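PDB 5X2B: sulfotransferase from Mus musculus, which probably transfers a sulfo group from the donor PAPS to an acceptor substrate. Local coordinates for residues G44-A49 with H226-L231. Residues are numbered along the deposited sequence; the frame is centred on the assembly and turned at random.
Sequences GTHWLA and HVICAL. With A3P (adenosine-3'-5'-diphosphate), chain M.
I228 and C229, in the long loop between helices 210-214 and 253-266, meet H46 on the first turn of helix 45-53. That helix follows the phosphosulfate-binding loop of the sulfotransferase fold, the counterpart of a P-loop, and the product nucleotide A3P occupies the site. The direct contact is buried and made through carbon atoms, by van der Waals packing. I228 lays its CG1-CD1 arm obliquely against the H46 imidazole, with CD1 3.2 Å from CD2 of H46. Extended at chi2 (-173°), the arm carries CD1 on toward A49, whose CB lies 4.2 Å from it. L62 of the edge strand 60-62 touches both I228 and A49, while C229 adds its CB beside CE1 of H46, 4.0 Å away. Water 1 supplies a polar bridge: it accepts from the backbone N of C229 at 2.6 Å and also bonds NE2 of H46 at 3.3 Å. The ring thus has a polar partner at each nitrogen, the water at NE2 and the nucleotide at ND1. On the nucleotide side, W47 lays one indole face over the adenine near N1, while Y174 meets the W47 ring edge-to-face. The 5'-phosphate sits at the edge of the H46 ring, near its plane. O6P accepts twice from this one residue: from ND1 of H46 at a modelled 2.5 Å, very short and so of doubtful exact length, and from backbone N of H46 at 3.1 Å (168° at the hydrogen).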
loop_
_atom_site.group_PDB
_atom_site.type_symbol
_atom_site.label_atom_id
_atom_site.label_comp_id
_atom_site.label_asym_id
_atom_site.label_seq_id
_atom_site.Cartn_x
_atom_site.Cartn_y
_atom_site.Cartn_z
ATOM N N GLY A 44 -4.142 0.282 2.456
ATOM C CA GLY A 44 -4.248 1.438 3.343
ATOM C C GLY A 44 -3.429 2.593 2.807
ATOM O O GLY A 44 -3.487 3.724 3.279
ATOM N N THR A 45 -2.644 2.250 1.796
ATOM C CA THR A 45 -2.046 3.193 0.863
ATOM C C THR A 45 -2.543 4.658 0.985
ATOM O O THR A 45 -1.844 5.548 1.484
ATOM C CB THR A 45 -2.305 2.639 -0.586
ATOM O OG1 THR A 45 -2.536 1.225 -0.559
ATOM C CG2 THR A 45 -1.128 2.855 -1.471
ATOM N N HIS A 46 -3.749 4.909 0.503
ATOM C CA HIS A 46 -4.280 6.252 0.555
ATOM C C HIS A 46 -4.421 6.584 1.986
ATOM O O HIS A 46 -3.800 7.498 2.483
ATOM C CB HIS A 46 -5.646 6.286 -0.090
ATOM C CG HIS A 46 -5.626 5.859 -1.513
ATOM N ND1 HIS A 46 -5.793 4.550 -1.914
ATOM C CD2 HIS A 46 -5.406 6.573 -2.652
ATOM C CE1 HIS A 46 -5.707 4.480 -3.230
ATOM N NE2 HIS A 46 -5.476 5.692 -3.697
ATOM N N TRP A 47 -5.241 5.810 2.666
ATOM C CA TRP A 47 -5.368 6.034 4.063
ATOM C C TRP A 47 -4.003 6.600 4.498
ATOM O O TRP A 47 -3.869 7.773 4.812
ATOM C CB TRP A 47 -5.706 4.750 4.764
ATOM C CG TRP A 47 -6.403 5.049 5.998
ATOM C CD1 TRP A 47 -6.610 6.272 6.485
ATOM C CD2 TRP A 47 -7.002 4.131 6.922
ATOM N NE1 TRP A 47 -7.260 6.203 7.671
ATOM C CE2 TRP A 47 -7.535 4.892 7.962
ATOM C CE3 TRP A 47 -7.122 2.739 6.981
ATOM C CZ2 TRP A 47 -8.198 4.329 9.055
ATOM C CZ3 TRP A 47 -7.766 2.177 8.051
ATOM C CH2 TRP A 47 -8.296 2.972 9.086
ATOM N N LEU A 48 -2.962 5.797 4.418
ATOM C CA LEU A 48 -1.661 6.242 4.857
ATOM C C LEU A 48 -1.258 7.545 4.202
ATOM O O LEU A 48 -0.885 8.511 4.826
ATOM C CB LEU A 48 -0.644 5.206 4.460
ATOM C CG LEU A 48 0.798 5.552 4.765
ATOM C CD1 LEU A 48 0.825 6.103 6.151
ATOM C CD2 LEU A 48 1.683 4.301 4.661
ATOM N N ALA A 49 -1.298 7.576 2.906
ATOM C CA ALA A 49 -0.793 8.752 2.272
ATOM C C ALA A 49 -1.652 9.938 2.617
ATOM O O ALA A 49 -1.182 11.055 2.634
ATOM C CB ALA A 49 -0.767 8.574 0.838
ATOM N N HIS A 226 -3.546 14.431 -8.593
ATOM C CA HIS A 226 -2.385 13.690 -8.188
ATOM C C HIS A 226 -2.813 12.265 -7.901
ATOM O O HIS A 226 -3.653 12.027 -7.037
ATOM C CB HIS A 226 -1.829 14.321 -6.932
ATOM C CG HIS A 226 -2.487 13.834 -5.677
ATOM N ND1 HIS A 226 -3.845 13.926 -5.454
ATOM C CD2 HIS A 226 -1.962 13.232 -4.591
ATOM C CE1 HIS A 226 -4.127 13.407 -4.272
ATOM N NE2 HIS A 226 -3.001 12.979 -3.727
ATOM N N VAL A 227 -2.247 11.316 -8.628
ATOM C CA VAL A 227 -2.526 9.907 -8.372
ATOM C C VAL A 227 -1.526 9.412 -7.371
ATOM O O VAL A 227 -0.346 9.791 -7.411
ATOM C CB VAL A 227 -2.378 8.998 -9.591
ATOM C CG1 VAL A 227 -1.354 9.534 -10.563
ATOM C CG2 VAL A 227 -1.985 7.589 -9.118
ATOM N N ILE A 228 -1.980 8.541 -6.484
ATOM C CA ILE A 228 -1.073 8.001 -5.490
ATOM C C ILE A 228 -0.947 6.502 -5.557
ATOM O O ILE A 228 0.006 5.930 -5.059
ATOM C CB ILE A 228 -1.426 8.474 -4.076
ATOM C CG1 ILE A 228 -2.927 8.412 -3.813
ATOM C CG2 ILE A 228 -0.930 9.894 -3.909
ATOM C CD1 ILE A 228 -3.301 9.034 -2.486
ATOM N N CYS A 229 -1.893 5.851 -6.197
ATOM C CA CYS A 229 -1.712 4.442 -6.439
ATOM C C CYS A 229 -1.626 4.338 -7.922
ATOM O O CYS A 229 -2.463 4.881 -8.635
ATOM C CB CYS A 229 -2.848 3.633 -5.833
ATOM S SG CYS A 229 -2.948 1.911 -6.336
ATOM N N ALA A 230 -0.566 3.691 -8.381
ATOM C CA ALA A 230 -0.294 3.609 -9.795
ATOM C C ALA A 230 -1.524 3.079 -10.516
ATOM O O ALA A 230 -1.836 3.485 -11.629
ATOM C CB ALA A 230 0.927 2.703 -10.072
ATOM N N LEU A 231 -2.243 2.179 -9.874
ATOM C CA LEU A 231 -3.363 1.539 -10.555
ATOM C C LEU A 231 -4.506 2.492 -10.709
ATOM O O LEU A 231 -5.235 2.441 -11.680
ATOM C CB LEU A 231 -3.867 0.370 -9.748
ATOM C CG LEU A 231 -2.759 -0.608 -9.426
ATOM C CD1 LEU A 231 -3.155 -1.474 -8.238
ATOM C CD2 LEU A 231 -2.455 -1.411 -10.656
HETATM P P1 A3P M . -12.330 -1.914 1.306
HETATM O O1P A3P M . -13.390 -0.859 1.513
HETATM O O2P A3P M . -12.445 -2.601 -0.081
HETATM O O3P A3P M . -12.540 -3.039 2.320
HETATM P P2 A3P M . -5.791 1.207 -0.910
HETATM O O4P A3P M . -6.169 1.219 -2.292
HETATM O O5P A3P M . -4.474 0.491 -0.784
HETATM O O6P A3P M . -5.583 2.624 -0.347
HETATM O "O5'" A3P M . -6.914 0.339 -0.095
HETATM C "C5'" A3P M . -8.322 0.411 -0.215
HETATM C "C4'" A3P M . -9.062 0.040 0.990
HETATM O "O4'" A3P M . -8.858 1.056 1.926
HETATM C "C3'" A3P M . -10.535 -0.057 0.823
HETATM O "O3'" A3P M . -10.976 -1.233 1.481
HETATM C "C2'" A3P M . -11.044 1.128 1.448
HETATM O "O2'" A3P M . -12.372 0.822 1.867
HETATM C "C1'" A3P M . -10.079 1.378 2.543
HETATM N N9 A3P M . -9.978 2.753 3.147
HETATM C C8 A3P M . -9.652 3.892 2.494
HETATM N N7 A3P M . -9.651 4.930 3.347
HETATM C C5 A3P M . -9.953 4.468 4.565
HETATM C C6 A3P M . -10.099 5.056 5.819
HETATM N N6 A3P M . -9.931 6.465 6.006
HETATM N N1 A3P M . -10.402 4.302 6.873
HETATM C C2 A3P M . -10.574 2.986 6.724
HETATM N N3 A3P M . -10.459 2.400 5.536
HETATM C C4 A3P M . -10.153 3.090 4.442
HETATM O O HOH W 1 -4.260 6.918 -6.492
#